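Long-range contacts in serine proteinase inhibitor 1 (Myxoma virus, PDB 6BJ5), which inhibits serine proteases as a member of the serpin family and is important for the virulence of myxoma virus: residues A[49-55]-A[276-282]; A[21-25]-A[262-266]; A[162-167]-A[177-181]; A[105-109]-A[136-142]. All coordinates share one frame; numbering follows the deposited sequence.

Contact 1: A[49-55]-A[276-282]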
loop_
_atom_site.group_PDB
_atom_site.type_symbol
_atom_site.label_atom_id
_atom_site.label_comp_id
_atom_site.label_asym_id
_atom_site.label_seq_id
_atom_site.Cartn_x
_atom_site.Cartn_y
_atom_site.Cartn_z
ATOM N N ILE A 49 -5.596 -15.600 11.635
ATOM C CA ILE A 49 -5.416 -17.010 11.937
ATOM C C ILE A 49 -5.050 -17.204 13.399
ATOM O O ILE A 49 -5.265 -18.278 13.954
ATOM C CB ILE A 49 -4.325 -17.591 11.007
ATOM C CG1 ILE A 49 -4.733 -17.434 9.541
ATOM C CG2 ILE A 49 -4.046 -19.049 11.313
ATOM C CD1 ILE A 49 -5.994 -18.177 9.196
ATOM N N ALA A 50 -4.544 -16.168 14.054
ATOM C CA ALA A 50 -4.200 -16.250 15.462
ATOM C C ALA A 50 -5.317 -15.787 16.393
ATOM O O ALA A 50 -5.252 -16.060 17.599
ATOM C CB ALA A 50 -2.940 -15.415 15.736
ATOM N N ALA A 51 -6.321 -15.080 15.881
ATOM C CA ALA A 51 -7.318 -14.451 16.738
ATOM C C ALA A 51 -8.529 -15.362 16.964
ATOM O O ALA A 51 -8.763 -16.340 16.246
ATOM C CB ALA A 51 -7.777 -13.119 16.139
ATOM N N GLY A 52 -9.291 -15.046 18.005
ATOM C CA GLY A 52 -10.548 -15.725 18.239
ATOM C C GLY A 52 -11.583 -14.758 18.776
ATOM O O GLY A 52 -11.263 -13.635 19.190
ATOM N N GLY A 53 -12.844 -15.201 18.730
ATOM C CA GLY A 53 -13.893 -14.434 19.383
ATOM C C GLY A 53 -14.146 -13.084 18.735
ATOM O O GLY A 53 -14.258 -12.957 17.508
ATOM N N ASN A 54 -14.287 -12.061 19.588
ATOM C CA ASN A 54 -14.540 -10.721 19.078
ATOM C C ASN A 54 -13.320 -10.136 18.373
ATOM O O ASN A 54 -13.465 -9.377 17.406
ATOM C CB ASN A 54 -14.966 -9.780 20.197
ATOM C CG ASN A 54 -15.679 -8.551 19.658
ATOM O OD1 ASN A 54 -16.508 -8.641 18.725
ATOM N ND2 ASN A 54 -15.309 -7.389 20.178
ATOM N N THR A 55 -12.116 -10.401 18.885
ATOM C CA THR A 55 -10.923 -9.836 18.263
ATOM C C THR A 55 -10.848 -10.238 16.795
ATOM O O THR A 55 -10.621 -9.398 15.914
ATOM C CB THR A 55 -9.678 -10.252 19.046
ATOM O OG1 THR A 55 -9.788 -9.748 20.381
ATOM C CG2 THR A 55 -8.410 -9.675 18.427
ATOM N N ARG A 276 -8.578 -7.327 26.622
ATOM C CA ARG A 276 -9.669 -7.887 25.837
ATOM C C ARG A 276 -9.192 -8.669 24.621
ATOM O O ARG A 276 -10.026 -9.196 23.876
ATOM C CB ARG A 276 -10.623 -6.773 25.390
ATOM C CG ARG A 276 -11.408 -6.099 26.508
ATOM C CD ARG A 276 -12.614 -5.366 25.926
ATOM N NE ARG A 276 -13.260 -6.180 24.897
ATOM C CZ ARG A 276 -14.285 -7.004 25.115
ATOM N NH1 ARG A 276 -14.805 -7.117 26.335
ATOM N NH2 ARG A 276 -14.786 -7.716 24.110
ATOM N N ALA A 277 -7.883 -8.762 24.401
ATOM C CA ALA A 277 -7.337 -9.293 23.153
ATOM C C ALA A 277 -7.293 -10.813 23.217
ATOM O O ALA A 277 -6.570 -11.386 24.032
ATOM C CB ALA A 277 -5.949 -8.723 22.871
ATOM N N ASP A 278 -8.130 -11.466 22.423
ATOM C CA ASP A 278 -8.136 -12.926 22.327
ATOM C C ASP A 278 -7.264 -13.367 21.157
ATOM O O ASP A 278 -7.737 -13.444 20.016
ATOM C CB ASP A 278 -9.555 -13.470 22.170
ATOM C CG ASP A 278 -9.585 -14.986 22.005
ATOM O OD1 ASP A 278 -8.542 -15.630 22.205
ATOM O OD2 ASP A 278 -10.632 -15.550 21.638
ATOM N N PHE A 279 -6.004 -13.717 21.438
ATOM C CA PHE A 279 -5.172 -14.449 20.481
ATOM C C PHE A 279 -4.924 -15.885 20.939
ATOM O O PHE A 279 -3.854 -16.456 20.708
ATOM C CB PHE A 279 -3.863 -13.714 20.197
ATOM C CG PHE A 279 -4.060 -12.458 19.395
ATOM C CD1 PHE A 279 -4.323 -12.542 18.044
ATOM C CD2 PHE A 279 -4.037 -11.211 20.002
ATOM C CE1 PHE A 279 -4.520 -11.394 17.298
ATOM C CE2 PHE A 279 -4.239 -10.050 19.267
ATOM C CZ PHE A 279 -4.476 -10.133 17.918
ATOM N N GLY A 280 -5.933 -16.468 21.596
ATOM C CA GLY A 280 -5.894 -17.819 22.130
ATOM C C GLY A 280 -5.779 -18.933 21.106
ATOM O O GLY A 280 -5.498 -20.073 21.487
ATOM N N GLN A 281 -6.054 -18.666 19.835
ATOM C CA GLN A 281 -5.803 -19.697 18.832
ATOM C C GLN A 281 -4.318 -19.869 18.564
ATOM O O GLN A 281 -3.877 -20.948 18.136
ATOM C CB GLN A 281 -6.530 -19.371 17.526
ATOM C CG GLN A 281 -7.999 -19.210 17.718
ATOM C CD GLN A 281 -8.601 -20.506 18.194
ATOM O OE1 GLN A 281 -8.908 -20.672 19.380
ATOM N NE2 GLN A 281 -8.721 -21.465 17.279
ATOM N N ALA A 282 -3.533 -18.834 18.836
ATOM C CA ALA A 282 -2.094 -18.937 18.666
ATOM C C ALA A 282 -1.451 -19.426 19.941
ATOM O O ALA A 282 -0.557 -20.270 19.927
ATOM C CB ALA A 282 -1.488 -17.586 18.290
#
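Three groups of segment 49-55 touch the Phe279 ring. Ala50 O sits at its edge near the ring plane. Two carbons approach obliquely: Ala51 CA is 3.8 Å from Phe279 CD1, and Thr55 CG2 is 4.0 Å from Phe279 CZ. Ala51 CB lies 3.9 Å from Phe279 CE1, and Ala271 also packs on the ring. The other flat group, the Arg276 guanidinium, has Asn54 ND2 near its edge, with the amide plane turned 76° against it. These two groups are not bonded to each other. Both bind the carboxylate of Asp270, and Asn54 OD1 takes a hydrogen bond from Arg57.

Asp278 carries the two sound bonds across. Gly52 N donates to Asp278 O over 3.0 Å. Asp278 N donates to Thr55 OG1 over 3.1 Å in a nearly straight bond (167°). Thr55 has OG1 beside its own backbone N (chi1 -61°), which turns CG2 to the Phe279 ring. Ala282 N reaches Ala50 O only weakly. Asp278 OD1 accepts from Gly280 N at 2.8 Å, an Asx turn that shapes the loop.

Ala50 CB meets Ala282 CB at 3.7 Å, and both methyls touch Phe90 of helix 88-98. The contact thus fastens the turn between helices 37-49 and 53-58 to the loop before strand 293-302. One backbone bond and one bond to the Thr55 hydroxyl set the alignment, and apolar groups fill in beside them.

Contact 2: A[21-25]-A[262-266]; sequences WTFRY and ALQRL
Ala262 opens the second segment with its methyl pointed at the first. Its CB lies 3.6 Å from Tyr25 CB and 3.8 Å from Thr22 CG2, so it fits between the two side chains. Leu263 starts out the other way, but its CD2 comes back to 4.2 Å from Thr22 OG1. It also packs on Leu40 and Leu44 of helix 37-49.

Arg265 crosses the Tyr25 ring obliquely. Tyr25 CD2 sits over the centre of one guanidinium face, 3.8 Å from Arg265 CZ. The ring and guanidinium planes are 69° apart, so they do not stack; Arg265 NH2 lies in the ring plane at the edge. The bend at chi3 (67°) brings the guanidinium to this position. Its NH1 also has a long, weak ion pair with Asp261.

Leu266, the first residue past the helix, forks over segment 21-25. Leu266 CD1 is 3.5 Å from Thr22 OG1. Leu266 CD2 lies 4.0 Å from Tyr25 CE1 and 4.1 Å from Trp21 CB. Ile18 of helix 18-21 also touches this leucine.

No hydrogen bond crosses between the segments. Thr22 OG1 bonds to Ile18 O of helix 18-21, so it can meet the leucine methyls without a polar partner across the contact. Helix 260-265 is held against the N-terminal helices mainly by apolar packing, with the Arg265 guanidinium against Tyr25 at the more exposed rim.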
loop_
_atom_site.group_PDB
_atom_site.type_symbol
_atom_site.label_atom_id
_atom_site.label_comp_id
_atom_site.label_asym_id
_atom_site.label_seq_id
_atom_site.Cartn_x
_atom_site.Cartn_y
_atom_site.Cartn_z
ATOM N N TRP A 21 -9.979 1.547 2.896
ATOM C CA TRP A 21 -10.539 2.602 3.718
ATOM C C TRP A 21 -9.496 3.195 4.652
ATOM O O TRP A 21 -9.734 4.263 5.224
ATOM C CB TRP A 21 -11.739 2.044 4.507
ATOM C CG TRP A 21 -13.013 1.856 3.684
ATOM C CD1 TRP A 21 -13.199 1.001 2.633
ATOM C CD2 TRP A 21 -14.274 2.504 3.894
ATOM N NE1 TRP A 21 -14.484 1.101 2.155
ATOM C CE2 TRP A 21 -15.165 2.014 2.914
ATOM C CE3 TRP A 21 -14.729 3.468 4.799
ATOM C CZ2 TRP A 21 -16.479 2.453 2.818
ATOM C CZ3 TRP A 21 -16.035 3.899 4.705
ATOM C CH2 TRP A 21 -16.896 3.393 3.723
ATOM N N THR A 22 -8.354 2.524 4.836
ATOM C CA THR A 22 -7.328 3.088 5.703
ATOM C C THR A 22 -6.696 4.325 5.082
ATOM O O THR A 22 -6.225 5.204 5.817
ATOM C CB THR A 22 -6.247 2.046 6.023
ATOM O OG1 THR A 22 -6.830 0.921 6.699
ATOM C CG2 THR A 22 -5.167 2.657 6.925
ATOM N N PHE A 23 -6.679 4.423 3.737
ATOM C CA PHE A 23 -5.944 5.517 3.109
ATOM C C PHE A 23 -6.498 6.868 3.517
ATOM O O PHE A 23 -5.723 7.802 3.736
ATOM C CB PHE A 23 -5.926 5.399 1.583
ATOM C CG PHE A 23 -5.059 6.462 0.923
ATOM C CD1 PHE A 23 -3.671 6.332 0.899
ATOM C CD2 PHE A 23 -5.623 7.590 0.358
ATOM C CE1 PHE A 23 -2.885 7.304 0.336
ATOM C CE2 PHE A 23 -4.843 8.552 -0.210
ATOM C CZ PHE A 23 -3.470 8.416 -0.220
ATOM N N ARG A 24 -7.813 6.968 3.741
ATOM C CA ARG A 24 -8.383 8.244 4.169
ATOM C C ARG A 24 -7.839 8.775 5.491
ATOM O O ARG A 24 -7.927 9.984 5.721
ATOM C CB ARG A 24 -9.913 8.184 4.159
ATOM C CG ARG A 24 -10.535 7.503 2.929
ATOM C CD ARG A 24 -12.078 7.399 3.011
ATOM N NE ARG A 24 -12.648 6.560 1.949
ATOM C CZ ARG A 24 -13.935 6.229 1.830
ATOM N NH1 ARG A 24 -14.821 6.595 2.757
ATOM N NH2 ARG A 24 -14.341 5.551 0.762
ATOM N N TYR A 25 -7.205 7.947 6.329
ATOM C CA TYR A 25 -6.686 8.443 7.598
ATOM C C TYR A 25 -5.203 8.723 7.556
ATOM O O TYR A 25 -4.671 9.300 8.503
ATOM C CB TYR A 25 -6.982 7.457 8.740
ATOM C CG TYR A 25 -8.444 7.127 8.821
ATOM C CD1 TYR A 25 -8.979 6.129 8.034
ATOM C CD2 TYR A 25 -9.303 7.869 9.621
ATOM C CE1 TYR A 25 -10.303 5.843 8.062
ATOM C CE2 TYR A 25 -10.646 7.587 9.658
ATOM C CZ TYR A 25 -11.139 6.564 8.870
ATOM O OH TYR A 25 -12.471 6.224 8.852
ATOM N N ALA A 262 -5.841 4.637 12.621
ATOM C CA ALA A 262 -6.779 4.334 11.537
ATOM C C ALA A 262 -7.491 3.003 11.749
ATOM O O ALA A 262 -8.700 2.893 11.507
ATOM C CB ALA A 262 -6.053 4.310 10.191
ATOM N N LEU A 263 -6.756 1.963 12.142
ATOM C CA LEU A 263 -7.391 0.661 12.272
ATOM C C LEU A 263 -8.378 0.652 13.427
ATOM O O LEU A 263 -9.414 -0.017 13.350
ATOM C CB LEU A 263 -6.349 -0.434 12.447
ATOM C CG LEU A 263 -5.551 -0.772 11.199
ATOM C CD1 LEU A 263 -4.377 -1.641 11.606
ATOM C CD2 LEU A 263 -6.401 -1.468 10.154
ATOM N N GLN A 264 -8.081 1.395 14.492
ATOM C CA GLN A 264 -9.039 1.504 15.582
ATOM C C GLN A 264 -10.298 2.223 15.118
ATOM O O GLN A 264 -11.419 1.768 15.386
ATOM C CB GLN A 264 -8.410 2.218 16.777
ATOM C CG GLN A 264 -7.491 1.327 17.613
ATOM C CD GLN A 264 -6.661 2.116 18.610
ATOM O OE1 GLN A 264 -6.517 3.334 18.484
ATOM N NE2 GLN A 264 -6.120 1.428 19.613
ATOM N N ARG A 265 -10.133 3.340 14.410
ATOM C CA ARG A 265 -11.290 4.043 13.879
ATOM C C ARG A 265 -12.070 3.199 12.875
ATOM O O ARG A 265 -13.250 3.474 12.643
ATOM C CB ARG A 265 -10.849 5.395 13.299
ATOM C CG ARG A 265 -10.331 6.333 14.410
ATOM C CD ARG A 265 -9.697 7.655 13.942
ATOM N NE ARG A 265 -10.622 8.594 13.309
ATOM C CZ ARG A 265 -10.258 9.769 12.801
ATOM N NH1 ARG A 265 -8.990 10.154 12.861
ATOM N NH2 ARG A 265 -11.163 10.565 12.244
ATOM N N LEU A 266 -11.465 2.162 12.298
ATOM C CA LEU A 266 -12.189 1.278 11.387
ATOM C C LEU A 266 -12.712 0.044 12.090
ATOM O O LEU A 266 -13.066 -0.935 11.426
ATOM C CB LEU A 266 -11.319 0.876 10.196
ATOM C CG LEU A 266 -10.987 2.009 9.243
ATOM C CD1 LEU A 266 -9.884 1.608 8.248
ATOM C CD2 LEU A 266 -12.277 2.355 8.512
#

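Contact 3: A[162-167]-A[177-181]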
loop_
_atom_site.group_PDB
_atom_site.type_symbol
_atom_site.label_atom_id
_atom_site.label_comp_id
_atom_site.label_asym_id
_atom_site.label_seq_id
_atom_site.Cartn_x
_atom_site.Cartn_y
_atom_site.Cartn_z
ATOM N N PHE A 162 11.672 13.755 -24.266
ATOM C CA PHE A 162 10.595 14.733 -24.322
ATOM C C PHE A 162 10.083 15.113 -22.937
ATOM O O PHE A 162 9.151 15.922 -22.819
ATOM C CB PHE A 162 9.442 14.203 -25.195
ATOM C CG PHE A 162 9.748 14.222 -26.677
ATOM C CD1 PHE A 162 9.562 15.361 -27.419
ATOM C CD2 PHE A 162 10.243 13.098 -27.312
ATOM C CE1 PHE A 162 9.868 15.382 -28.766
ATOM C CE2 PHE A 162 10.547 13.118 -28.666
ATOM C CZ PHE A 162 10.356 14.251 -29.384
ATOM N N THR A 163 10.690 14.573 -21.888
ATOM C CA THR A 163 10.374 14.989 -20.532
ATOM C C THR A 163 10.970 16.375 -20.273
ATOM O O THR A 163 12.136 16.629 -20.587
ATOM C CB THR A 163 10.931 13.960 -19.547
ATOM O OG1 THR A 163 10.389 12.659 -19.841
ATOM C CG2 THR A 163 10.593 14.347 -18.130
ATOM N N THR A 164 10.173 17.286 -19.724
ATOM C CA THR A 164 10.633 18.653 -19.542
ATOM C C THR A 164 10.262 19.155 -18.155
ATOM O O THR A 164 9.320 18.671 -17.529
ATOM C CB THR A 164 10.014 19.600 -20.565
ATOM O OG1 THR A 164 8.641 19.833 -20.207
ATOM C CG2 THR A 164 10.087 18.988 -21.972
ATOM N N ASP A 165 11.006 20.151 -17.690
ATOM C CA ASP A 165 10.636 20.846 -16.465
ATOM C C ASP A 165 9.351 21.621 -16.708
ATOM O O ASP A 165 9.261 22.389 -17.664
ATOM C CB ASP A 165 11.746 21.809 -16.028
ATOM C CG ASP A 165 13.024 21.091 -15.624
ATOM O OD1 ASP A 165 12.974 19.867 -15.367
ATOM O OD2 ASP A 165 14.081 21.754 -15.557
ATOM N N GLN A 166 8.355 21.430 -15.848
ATOM C CA GLN A 166 7.080 22.110 -15.993
ATOM C C GLN A 166 6.570 22.490 -14.588
ATOM O O GLN A 166 7.040 21.946 -13.602
ATOM C CB GLN A 166 6.032 21.248 -16.713
ATOM C CG GLN A 166 6.384 20.873 -18.152
ATOM C CD GLN A 166 6.228 22.021 -19.135
ATOM O OE1 GLN A 166 5.373 22.885 -18.969
ATOM N NE2 GLN A 166 7.080 22.047 -20.150
ATOM N N PRO A 167 5.687 23.488 -14.529
ATOM C CA PRO A 167 5.124 23.867 -13.214
ATOM C C PRO A 167 4.058 22.888 -12.704
ATOM O O PRO A 167 3.355 22.221 -13.474
ATOM C CB PRO A 167 4.517 25.258 -13.488
ATOM C CG PRO A 167 4.232 25.279 -14.945
ATOM C CD PRO A 167 5.324 24.442 -15.590
ATOM N N VAL A 177 8.582 20.422 -11.628
ATOM C CA VAL A 177 8.674 18.979 -11.593
ATOM C C VAL A 177 9.156 18.530 -12.958
ATOM O O VAL A 177 9.066 19.243 -13.961
ATOM C CB VAL A 177 7.355 18.279 -11.233
ATOM C CG1 VAL A 177 6.807 18.811 -9.909
ATOM C CG2 VAL A 177 6.388 18.430 -12.343
ATOM N N ARG A 178 9.669 17.320 -12.962
ATOM C CA ARG A 178 10.148 16.624 -14.136
ATOM C C ARG A 178 8.929 15.969 -14.773
ATOM O O ARG A 178 8.466 14.916 -14.321
ATOM C CB ARG A 178 11.156 15.600 -13.640
ATOM C CG ARG A 178 12.213 15.172 -14.532
ATOM C CD ARG A 178 13.217 16.230 -14.787
ATOM N NE ARG A 178 13.731 15.896 -16.095
ATOM C CZ ARG A 178 13.723 16.723 -17.121
ATOM N NH1 ARG A 178 13.255 17.960 -16.967
ATOM N NH2 ARG A 178 14.183 16.299 -18.288
ATOM N N MET A 179 8.374 16.619 -15.787
ATOM C CA MET A 179 7.155 16.113 -16.394
ATOM C C MET A 179 7.295 15.317 -17.678
ATOM O O MET A 179 7.883 15.766 -18.661
ATOM C CB MET A 179 6.167 17.265 -16.617
ATOM C CG MET A 179 4.853 16.842 -17.252
ATOM S SD MET A 179 3.720 18.223 -17.494
ATOM C CE MET A 179 3.506 18.786 -15.807
ATOM N N MET A 180 6.720 14.122 -17.639
ATOM C CA MET A 180 6.687 13.226 -18.782
ATOM C C MET A 180 5.527 13.585 -19.706
ATOM O O MET A 180 4.552 14.226 -19.298
ATOM C CB MET A 180 6.565 11.778 -18.300
ATOM C CG MET A 180 7.591 11.395 -17.256
ATOM S SD MET A 180 7.474 9.648 -16.817
ATOM C CE MET A 180 5.862 9.514 -16.008
ATOM N N ASN A 181 5.647 13.183 -20.974
ATOM C CA ASN A 181 4.670 13.593 -21.976
ATOM C C ASN A 181 4.632 12.558 -23.090
ATOM O O ASN A 181 5.680 12.208 -23.646
ATOM C CB ASN A 181 5.026 14.972 -22.541
ATOM C CG ASN A 181 4.019 15.479 -23.576
ATOM O OD1 ASN A 181 3.028 14.821 -23.899
ATOM N ND2 ASN A 181 4.289 16.662 -24.106
HETATM O O HOH W 1 8.135 12.114 -21.520
#
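Thr164 and Met179 form the tight centre of this strand pairing. Thr164 N bonds to Met179 O, and Met179 N to Thr164 O, both at 2.9 Å. Gln166 and Val177 form the next hydrogen-bonded pair. On this face the Met179 side chain crosses Gln166 at about a right angle. It is extended as far as SD, then bends at chi3, which brings Met179 CE to 3.6 Å from Gln166 CB. Gln166 NE2 is held by Thr164 OG1 at 2.7 Å. Buried Thr163 is also packed closely, its CG2 3.1 Å from Met179 O. A water joins Thr163 OG1 (2.9 Å) to Asn181 N (2.8 Å); Glu303 is a second partner of that hydroxyl.

Asp165 and Arg178, a non-hydrogen-bonded pair, form the looser, exposed side. They carry a salt bridge between OD1 and NH1. The carboxylate and guanidinium planes stand 83° apart, and the hydrogen bond in it is weak. Arg178 bends at chi2 (70°) to get there, which lays one guanidinium face over Thr163 CG2.

The axes of these short segments run 110° apart, so the pairing is strongly twisted here. Strand 177-181 also bonds to strand 243-258, leaving 164-170 outermost in the sheet. The topology is that of the s4C-s3C beta hairpin of serpin sheet C.

Contact 4: A[105-109]-A[136-142]; sequences VTFNS and LDRDTKM
Ring packing dominates: Phe107 presents one face to Thr140. Thr140 CG2 stands 3.6 Å from the centroid of the Phe107 ring, 11° off the normal, in a CH-pi contact. CG2 lies anti to the Thr140 backbone N (OG1 chi1 -78°), which points the methyl at the ring. Val105 CG1 covers the opposite face, offset toward the rim. Leu136 CD2 comes in obliquely, 3.5 Å from Phe107 CE1. Val112 and Ile116 of helix 112-120 add to the enclosure.

The polar contact lies at the exposed end. Arg138 NE and NH1 both reach Asn108 OD1, at 2.6 and 2.8 Å, but their angles make both bonds weak. The amide and guanidinium planes are 86° apart. Asn108 O lies over one face of the same guanidinium.

Bonds within segment 136-142 shape its turn. Asp137 N donates to Thr140 OG1 at 3.2 Å, and Asp137 OD2 accepts from Asp139 N in an Asx turn. Asp81 ties the two segments together, bonding to Phe107 N by its side chain and to Lys141 by its backbone.

These are the loops entering and leaving helix 112-120, between strands 103-105 and 142-153. The order matches the s1A-helix F-s3A crossover of serpins, with Phe107 packed against the N-terminal part of helix 112-120 and on Phe79 of strand 73-81.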
loop_
_atom_site.group_PDB
_atom_site.type_symbol
_atom_site.label_atom_id
_atom_site.label_comp_id
_atom_site.label_asym_id
_atom_site.label_seq_id
_atom_site.Cartn_x
_atom_site.Cartn_y
_atom_site.Cartn_z
ATOM N N VAL A 105 12.473 -16.540 17.621
ATOM C CA VAL A 105 13.413 -15.427 17.586
ATOM C C VAL A 105 13.529 -14.934 19.025
ATOM O O VAL A 105 12.690 -15.252 19.869
ATOM C CB VAL A 105 12.882 -14.328 16.618
ATOM C CG1 VAL A 105 11.886 -13.463 17.308
ATOM C CG2 VAL A 105 13.968 -13.493 15.990
ATOM N N THR A 106 14.598 -14.204 19.335
ATOM C CA THR A 106 14.743 -13.605 20.663
ATOM C C THR A 106 14.654 -12.098 20.532
ATOM O O THR A 106 15.622 -11.459 20.112
ATOM C CB THR A 106 16.070 -13.972 21.323
ATOM O OG1 THR A 106 16.196 -15.394 21.412
ATOM C CG2 THR A 106 16.117 -13.379 22.726
ATOM N N PHE A 107 13.540 -11.520 20.958
ATOM C CA PHE A 107 13.371 -10.093 20.710
ATOM C C PHE A 107 14.133 -9.171 21.660
ATOM O O PHE A 107 13.854 -7.967 21.643
ATOM C CB PHE A 107 11.892 -9.703 20.710
ATOM C CG PHE A 107 11.186 -10.022 19.416
ATOM C CD1 PHE A 107 11.457 -9.257 18.278
ATOM C CD2 PHE A 107 10.230 -11.034 19.336
ATOM C CE1 PHE A 107 10.833 -9.516 17.085
ATOM C CE2 PHE A 107 9.578 -11.292 18.131
ATOM C CZ PHE A 107 9.888 -10.540 17.010
ATOM N N ASN A 108 15.076 -9.660 22.462
ATOM C CA ASN A 108 15.885 -8.755 23.276
ATOM C C ASN A 108 17.320 -8.655 22.764
ATOM O O ASN A 108 17.897 -7.561 22.779
ATOM C CB ASN A 108 15.859 -9.203 24.751
ATOM C CG ASN A 108 16.673 -8.289 25.694
ATOM O OD1 ASN A 108 17.484 -7.465 25.269
ATOM N ND2 ASN A 108 16.377 -8.384 26.984
ATOM N N SER A 109 17.882 -9.743 22.229
ATOM C CA SER A 109 19.264 -9.730 21.759
ATOM C C SER A 109 19.519 -8.647 20.714
ATOM O O SER A 109 18.598 -7.949 20.274
ATOM C CB SER A 109 19.649 -11.095 21.188
ATOM O OG SER A 109 18.966 -11.377 19.976
ATOM N N LEU A 136 10.491 -2.414 16.404
ATOM C CA LEU A 136 10.953 -3.421 17.359
ATOM C C LEU A 136 11.325 -2.762 18.673
ATOM O O LEU A 136 12.277 -1.979 18.743
ATOM C CB LEU A 136 12.106 -4.259 16.830
ATOM C CG LEU A 136 11.560 -5.178 15.743
ATOM C CD1 LEU A 136 12.667 -5.967 15.062
ATOM C CD2 LEU A 136 10.465 -6.076 16.291
ATOM N N ASP A 137 10.497 -2.995 19.661
ATOM C CA ASP A 137 10.723 -2.647 21.050
ATOM C C ASP A 137 11.545 -3.789 21.679
ATOM O O ASP A 137 12.001 -4.697 20.983
ATOM C CB ASP A 137 9.334 -2.358 21.637
ATOM C CG ASP A 137 9.279 -2.435 23.116
ATOM O OD1 ASP A 137 9.681 -1.461 23.780
ATOM O OD2 ASP A 137 8.793 -3.465 23.615
ATOM N N ARG A 138 11.767 -3.775 22.990
ATOM C CA ARG A 138 12.398 -4.908 23.661
ATOM C C ARG A 138 11.408 -5.834 24.353
ATOM O O ARG A 138 11.769 -6.945 24.722
ATOM C CB ARG A 138 13.423 -4.410 24.685
ATOM C CG ARG A 138 14.864 -4.603 24.250
ATOM C CD ARG A 138 15.844 -4.144 25.315
ATOM N NE ARG A 138 17.091 -4.899 25.258
ATOM C CZ ARG A 138 18.092 -4.605 24.439
ATOM N NH1 ARG A 138 19.194 -5.343 24.438
ATOM N NH2 ARG A 138 17.980 -3.572 23.617
ATOM N N ASP A 139 10.155 -5.415 24.423
ATOM C CA ASP A 139 9.103 -6.246 24.976
ATOM C C ASP A 139 8.287 -6.833 23.817
ATOM O O ASP A 139 7.203 -7.374 24.035
ATOM C CB ASP A 139 8.200 -5.430 25.901
ATOM C CG ASP A 139 8.956 -4.827 27.069
ATOM O OD1 ASP A 139 8.324 -4.135 27.895
ATOM O OD2 ASP A 139 10.182 -5.046 27.163
ATOM N N THR A 140 8.791 -6.711 22.585
ATOM C CA THR A 140 8.049 -7.177 21.438
ATOM C C THR A 140 8.060 -8.711 21.442
ATOM O O THR A 140 9.110 -9.319 21.592
ATOM C CB THR A 140 8.648 -6.569 20.159
ATOM O OG1 THR A 140 8.216 -5.193 20.011
ATOM C CG2 THR A 140 8.446 -7.474 18.940
ATOM N N LYS A 141 6.877 -9.349 21.526
ATOM C CA LYS A 141 6.844 -10.817 21.507
ATOM C C LYS A 141 6.413 -11.436 20.191
ATOM O O LYS A 141 6.631 -12.634 20.029
ATOM C CB LYS A 141 5.965 -11.449 22.635
ATOM C CG LYS A 141 6.201 -11.003 24.098
ATOM C CD LYS A 141 7.709 -11.231 24.433
ATOM C CE LYS A 141 8.491 -9.853 24.467
ATOM N NZ LYS A 141 9.998 -9.784 24.201
ATOM N N MET A 142 5.956 -10.661 19.211
ATOM C CA MET A 142 5.615 -11.221 17.911
ATOM C C MET A 142 5.870 -10.167 16.835
ATOM O O MET A 142 5.748 -8.973 17.108
ATOM C CB MET A 142 4.152 -11.641 17.892
ATOM C CG MET A 142 3.216 -10.468 17.518
ATOM S SD MET A 142 1.509 -10.909 17.728
ATOM C CE MET A 142 1.642 -12.608 17.205
#

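How the contacts relate
All four contacts are partly buried. Contact 2 lies closest to the chain centre; the other three are peripheral, with exposed rims. Contacts 1 and 4 are neighbours, about 6 Å apart at their nearest atoms. Contact 4 joins two loops, contact 1 an interhelical turn and a loop. Contact 3 is on the opposite side of the chain's centre from each of them. Contacts 1 and 2 both involve helix 37-49: contact 1 near its end, contact 2 through packing on Leu40 and Leu44. Contact 2 has no hydrogen bond across it, contact 1 mixes polar bonds with small apolar groups, contact 4 pairs a wrapped ring with weak Arg138-Asn108 bonds, and contact 3 relies on strand pairing.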